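PDB 3MCZ: O-methyltransferase from Burkholderia thailandensis, which probably transfers a methyl group from S-adenosylmethionine to an oxygen atom of a substrate not identified here, and probably works as a dimer. Local coordinates for residues F244-L258 against H272-L286. Sequence-based numbering, arbitrary orientation.
Sequences FEGGAADVVMLNDCL and HAAGLVKPGGALLIL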
loop_
_atom_site.group_PDB
_atom_site.type_symbol
_atom_site.label_atom_id
_atom_site.label_comp_id
_atom_site.label_asym_id
_atom_site.label_seq_id
_atom_site.Cartn_x
_atom_site.Cartn_y
_atom_site.Cartn_z
ATOM N N PHE A 244 -21.514 -34.804 -11.312
ATOM C CA PHE A 244 -21.805 -35.333 -9.980
ATOM C C PHE A 244 -22.568 -36.657 -9.980
ATOM O O PHE A 244 -22.690 -37.303 -8.932
ATOM C CB PHE A 244 -22.575 -34.294 -9.179
ATOM C CG PHE A 244 -21.784 -33.058 -8.896
ATOM C CD1 PHE A 244 -21.719 -32.045 -9.817
ATOM C CD2 PHE A 244 -21.106 -32.900 -7.696
ATOM C CE1 PHE A 244 -20.999 -30.913 -9.563
ATOM C CE2 PHE A 244 -20.366 -31.779 -7.450
ATOM C CZ PHE A 244 -20.318 -30.774 -8.371
ATOM N N GLU A 245 -23.074 -37.076 -11.147
ATOM C CA GLU A 245 -23.741 -38.381 -11.267
ATOM C C GLU A 245 -22.873 -39.514 -10.728
ATOM O O GLU A 245 -21.699 -39.654 -11.089
ATOM C CB GLU A 245 -24.129 -38.685 -12.731
ATOM N N GLY A 246 -23.454 -40.315 -9.841
ATOM C CA GLY A 246 -22.783 -41.480 -9.273
ATOM C C GLY A 246 -21.677 -41.213 -8.267
ATOM O O GLY A 246 -20.955 -42.129 -7.921
ATOM N N GLY A 247 -21.501 -39.960 -7.825
ATOM C CA GLY A 247 -20.501 -39.675 -6.796
ATOM C C GLY A 247 -21.170 -39.784 -5.447
ATOM O O GLY A 247 -22.365 -39.522 -5.326
ATOM N N ALA A 248 -20.404 -40.176 -4.441
ATOM C CA ALA A 248 -20.909 -40.264 -3.074
ATOM C C ALA A 248 -19.719 -40.349 -2.112
ATOM O O ALA A 248 -18.720 -41.066 -2.391
ATOM C CB ALA A 248 -21.804 -41.501 -2.917
ATOM N N ALA A 249 -19.808 -39.636 -0.987
ATOM C CA ALA A 249 -18.820 -39.777 0.074
ATOM C C ALA A 249 -19.460 -39.499 1.409
ATOM O O ALA A 249 -20.518 -38.872 1.477
ATOM C CB ALA A 249 -17.616 -38.845 -0.138
ATOM N N ASP A 250 -18.781 -39.929 2.474
ATOM C CA ASP A 250 -19.220 -39.623 3.837
ATOM C C ASP A 250 -19.037 -38.147 4.205
ATOM O O ASP A 250 -19.840 -37.585 4.951
ATOM C CB ASP A 250 -18.453 -40.497 4.817
ATOM C CG ASP A 250 -18.744 -41.975 4.607
ATOM O OD1 ASP A 250 -19.943 -42.292 4.433
ATOM O OD2 ASP A 250 -17.787 -42.803 4.560
ATOM N N VAL A 251 -17.958 -37.557 3.712
ATOM C CA VAL A 251 -17.647 -36.155 3.893
ATOM C C VAL A 251 -17.278 -35.502 2.568
ATOM O O VAL A 251 -16.454 -36.006 1.791
ATOM C CB VAL A 251 -16.536 -35.895 4.949
ATOM C CG1 VAL A 251 -16.332 -34.365 5.139
ATOM C CG2 VAL A 251 -16.874 -36.534 6.272
ATOM N N VAL A 252 -17.940 -34.379 2.268
ATOM C CA VAL A 252 -17.699 -33.635 1.041
ATOM C C VAL A 252 -17.254 -32.249 1.477
ATOM O O VAL A 252 -17.859 -31.655 2.356
ATOM C CB VAL A 252 -18.988 -33.563 0.167
ATOM C CG1 VAL A 252 -18.785 -32.687 -1.085
ATOM C CG2 VAL A 252 -19.480 -34.999 -0.181
HETATM N N MSE A 253 -16.187 -31.716 0.882
HETATM C CA MSE A 253 -15.673 -30.431 1.331
HETATM C C MSE A 253 -15.675 -29.411 0.193
HETATM O O MSE A 253 -15.295 -29.737 -0.911
HETATM C CB MSE A 253 -14.249 -30.582 1.873
HETATM C CG MSE A 253 -14.094 -31.636 2.905
HETATM SE SE MSE A 253 -12.398 -31.580 3.827
HETATM C CE MSE A 253 -11.291 -32.193 2.454
ATOM N N LEU A 254 -16.079 -28.195 0.535
ATOM C CA LEU A 254 -16.001 -26.997 -0.292
ATOM C C LEU A 254 -15.246 -25.949 0.520
ATOM O O LEU A 254 -15.859 -25.124 1.185
ATOM C CB LEU A 254 -17.393 -26.452 -0.552
ATOM C CG LEU A 254 -18.193 -26.930 -1.742
ATOM C CD1 LEU A 254 -19.613 -26.358 -1.621
ATOM C CD2 LEU A 254 -17.531 -26.534 -3.124
ATOM N N ASN A 255 -13.923 -25.971 0.481
ATOM C CA ASN A 255 -13.163 -25.151 1.419
ATOM C C ASN A 255 -12.654 -23.893 0.742
ATOM O O ASN A 255 -11.891 -23.992 -0.209
ATOM C CB ASN A 255 -11.991 -25.951 1.979
ATOM C CG ASN A 255 -12.443 -27.073 2.895
ATOM O OD1 ASN A 255 -11.864 -28.164 2.882
ATOM N ND2 ASN A 255 -13.500 -26.820 3.670
ATOM N N ASP A 256 -13.133 -22.720 1.196
ATOM C CA ASP A 256 -12.547 -21.425 0.831
ATOM C C ASP A 256 -12.519 -21.284 -0.686
ATOM O O ASP A 256 -11.488 -20.892 -1.241
ATOM C CB ASP A 256 -11.131 -21.350 1.438
ATOM C CG ASP A 256 -10.558 -19.935 1.550
ATOM O OD1 ASP A 256 -11.312 -18.937 1.575
ATOM O OD2 ASP A 256 -9.301 -19.847 1.662
ATOM N N CYS A 257 -13.657 -21.583 -1.342
ATOM C CA CYS A 257 -13.787 -21.560 -2.810
ATOM C C CYS A 257 -15.114 -21.034 -3.352
ATOM O O CYS A 257 -15.225 -20.767 -4.551
ATOM C CB CYS A 257 -13.553 -22.951 -3.400
ATOM S SG CYS A 257 -14.803 -24.179 -2.837
ATOM N N LEU A 258 -16.139 -20.877 -2.510
ATOM C CA LEU A 258 -17.425 -20.382 -3.026
ATOM C C LEU A 258 -17.376 -18.955 -3.579
ATOM O O LEU A 258 -18.226 -18.555 -4.416
ATOM C CB LEU A 258 -18.535 -20.534 -1.975
ATOM C CG LEU A 258 -19.125 -21.946 -1.756
ATOM C CD1 LEU A 258 -20.102 -21.869 -0.590
ATOM C CD2 LEU A 258 -19.818 -22.520 -2.995
ATOM N N HIS A 272 -25.243 -29.440 -5.627
ATOM C CA HIS A 272 -24.576 -30.598 -6.184
ATOM C C HIS A 272 -23.715 -31.263 -5.105
ATOM O O HIS A 272 -23.684 -32.498 -4.994
ATOM C CB HIS A 272 -23.672 -30.177 -7.329
ATOM C CG HIS A 272 -24.407 -29.654 -8.525
ATOM N ND1 HIS A 272 -23.839 -28.762 -9.409
ATOM C CD2 HIS A 272 -25.655 -29.890 -8.976
ATOM C CE1 HIS A 272 -24.713 -28.466 -10.355
ATOM N NE2 HIS A 272 -25.829 -29.124 -10.103
ATOM N N ALA A 273 -23.011 -30.438 -4.347
ATOM C CA ALA A 273 -22.139 -30.911 -3.279
ATOM C C ALA A 273 -22.929 -31.688 -2.253
ATOM O O ALA A 273 -22.526 -32.784 -1.830
ATOM C CB ALA A 273 -21.410 -29.750 -2.592
ATOM N N ALA A 274 -24.046 -31.101 -1.853
ATOM C CA ALA A 274 -24.906 -31.704 -0.855
ATOM C C ALA A 274 -25.402 -33.067 -1.381
ATOM O O ALA A 274 -25.464 -34.022 -0.629
ATOM C CB ALA A 274 -26.059 -30.796 -0.540
ATOM N N GLY A 275 -25.728 -33.144 -2.670
ATOM C CA GLY A 275 -26.194 -34.400 -3.261
ATOM C C GLY A 275 -25.163 -35.533 -3.160
ATOM O O GLY A 275 -25.517 -36.717 -3.175
ATOM N N LEU A 276 -23.880 -35.185 -3.033
ATOM C CA LEU A 276 -22.833 -36.214 -2.892
ATOM C C LEU A 276 -22.753 -36.817 -1.481
ATOM O O LEU A 276 -22.131 -37.871 -1.305
ATOM C CB LEU A 276 -21.467 -35.656 -3.253
ATOM C CG LEU A 276 -21.137 -35.202 -4.682
ATOM C CD1 LEU A 276 -19.805 -34.528 -4.627
ATOM C CD2 LEU A 276 -21.097 -36.422 -5.563
ATOM N N VAL A 277 -23.364 -36.164 -0.496
ATOM C CA VAL A 277 -23.239 -36.537 0.906
ATOM C C VAL A 277 -24.106 -37.781 1.245
ATOM O O VAL A 277 -25.327 -37.735 1.140
ATOM C CB VAL A 277 -23.639 -35.386 1.851
ATOM C CG1 VAL A 277 -23.540 -35.859 3.343
ATOM C CG2 VAL A 277 -22.771 -34.110 1.601
ATOM N N LYS A 278 -23.462 -38.854 1.690
ATOM C CA LYS A 278 -24.173 -40.088 2.047
ATOM C C LYS A 278 -24.965 -39.855 3.299
ATOM O O LYS A 278 -24.688 -38.917 4.065
ATOM C CB LYS A 278 -23.188 -41.247 2.255
ATOM C CG LYS A 278 -22.413 -41.660 0.966
ATOM C CD LYS A 278 -21.363 -42.673 1.294
ATOM C CE LYS A 278 -20.616 -43.212 0.085
ATOM N NZ LYS A 278 -19.820 -44.489 0.421
ATOM N N PRO A 279 -25.984 -40.691 3.527
ATOM C CA PRO A 279 -26.694 -40.603 4.802
ATOM C C PRO A 279 -25.768 -40.713 5.987
ATOM O O PRO A 279 -24.858 -41.523 5.990
ATOM C CB PRO A 279 -27.632 -41.814 4.769
ATOM C CG PRO A 279 -27.839 -42.080 3.368
ATOM C CD PRO A 279 -26.592 -41.686 2.631
ATOM N N GLY A 280 -26.014 -39.879 6.991
ATOM C CA GLY A 280 -25.169 -39.783 8.165
ATOM C C GLY A 280 -23.910 -38.952 7.939
ATOM O O GLY A 280 -23.134 -38.784 8.864
ATOM N N GLY A 281 -23.697 -38.475 6.709
ATOM C CA GLY A 281 -22.465 -37.788 6.330
ATOM C C GLY A 281 -22.579 -36.278 6.510
ATOM O O GLY A 281 -23.568 -35.762 7.027
ATOM N N ALA A 282 -21.558 -35.572 6.055
ATOM C CA ALA A 282 -21.481 -34.123 6.257
ATOM C C ALA A 282 -20.912 -33.420 5.044
ATOM O O ALA A 282 -20.005 -33.925 4.371
ATOM C CB ALA A 282 -20.618 -33.783 7.505
ATOM N N LEU A 283 -21.442 -32.232 4.809
ATOM C CA LEU A 283 -20.890 -31.274 3.874
ATOM C C LEU A 283 -20.184 -30.177 4.692
ATOM O O LEU A 283 -20.793 -29.583 5.621
ATOM C CB LEU A 283 -22.034 -30.637 3.060
ATOM C CG LEU A 283 -21.615 -29.492 2.118
ATOM C CD1 LEU A 283 -20.537 -29.938 1.102
ATOM C CD2 LEU A 283 -22.810 -28.860 1.387
ATOM N N LEU A 284 -18.914 -29.911 4.373
ATOM C CA LEU A 284 -18.149 -28.885 5.067
ATOM C C LEU A 284 -17.925 -27.733 4.117
ATOM O O LEU A 284 -17.471 -27.938 2.995
ATOM C CB LEU A 284 -16.789 -29.394 5.536
ATOM C CG LEU A 284 -16.781 -30.644 6.412
ATOM C CD1 LEU A 284 -15.349 -30.989 6.861
ATOM C CD2 LEU A 284 -17.736 -30.539 7.624
ATOM N N ILE A 285 -18.264 -26.529 4.564
ATOM C CA ILE A 285 -17.958 -25.328 3.804
ATOM C C ILE A 285 -17.211 -24.338 4.683
ATOM O O ILE A 285 -17.721 -23.878 5.673
ATOM C CB ILE A 285 -19.209 -24.642 3.261
ATOM C CG1 ILE A 285 -20.065 -25.612 2.408
ATOM C CG2 ILE A 285 -18.790 -23.357 2.459
ATOM C CD1 ILE A 285 -21.441 -25.057 1.970
ATOM N N LEU A 286 -15.984 -24.031 4.294
ATOM C CA LEU A 286 -15.188 -23.049 4.977
ATOM C C LEU A 286 -15.292 -21.756 4.173
ATOM O O LEU A 286 -15.043 -21.742 2.969
ATOM C CB LEU A 286 -13.753 -23.522 5.003
ATOM C CG LEU A 286 -12.784 -22.672 5.792
ATOM C CD1 LEU A 286 -13.165 -22.640 7.281
ATOM C CD2 LEU A 286 -11.375 -23.271 5.585
HETATM O O HOH W 1 -24.437 -39.386 -3.773
HETATM O O HOH W 2 -17.967 -44.209 2.248
HETATM O O HOH W 3 -21.832 -41.082 5.966
HETATM O O HOH W 4 -16.129 -22.119 0.346
#
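Leu286 O is gripped from two directions: Asp256 N donates to it at 2.8 Å, well away from the line of the carbonyl, and a water shared with Leu254 O and Cys257 N donates as well. Upstream the bonds straighten. Leu254 N reaches Leu284 O over 2.8 Å with an N-H...O angle of 171°, and the ladder continues through Leu284 N to Val252 O, Val252 N to Ala282 O and Ala282 N to Asp250 O. Strands 251-255 and 281-286 thus run parallel, their axes 9° apart, joined through helix 263-275 in a beta-alpha-beta crossover of the Rossmann-like methyltransferase domain. On the sheet face covered by that helix, Val252 divides its branches: CG2 touches Leu276 CB at 3.7 Å while CG1, anti to the backbone N (chi1 176°), lies against Leu283 CD1. Nearby, Leu254 CD1 meets Ala273 CB. In the loop before the strand, the Phe244 ring carries His272 CB over its centre, 3.4 Å from the centroid in a CH-pi contact, and Leu276 CG and CD1 come to the ring's edge, CD1 3.7 Å from Phe244 CD2. Where the two segments turn a corner, at Asp250 and at Pro279-Gly280, the aliphatic part of Lys278 crosses Ala248 and Asp250, its CD 3.5 Å from Asp250 OD1. One water links Lys278 NZ to Asp250 OD2, which also accepts from Arg181 N, and another joins Asp250 OD1 to Pro279 O.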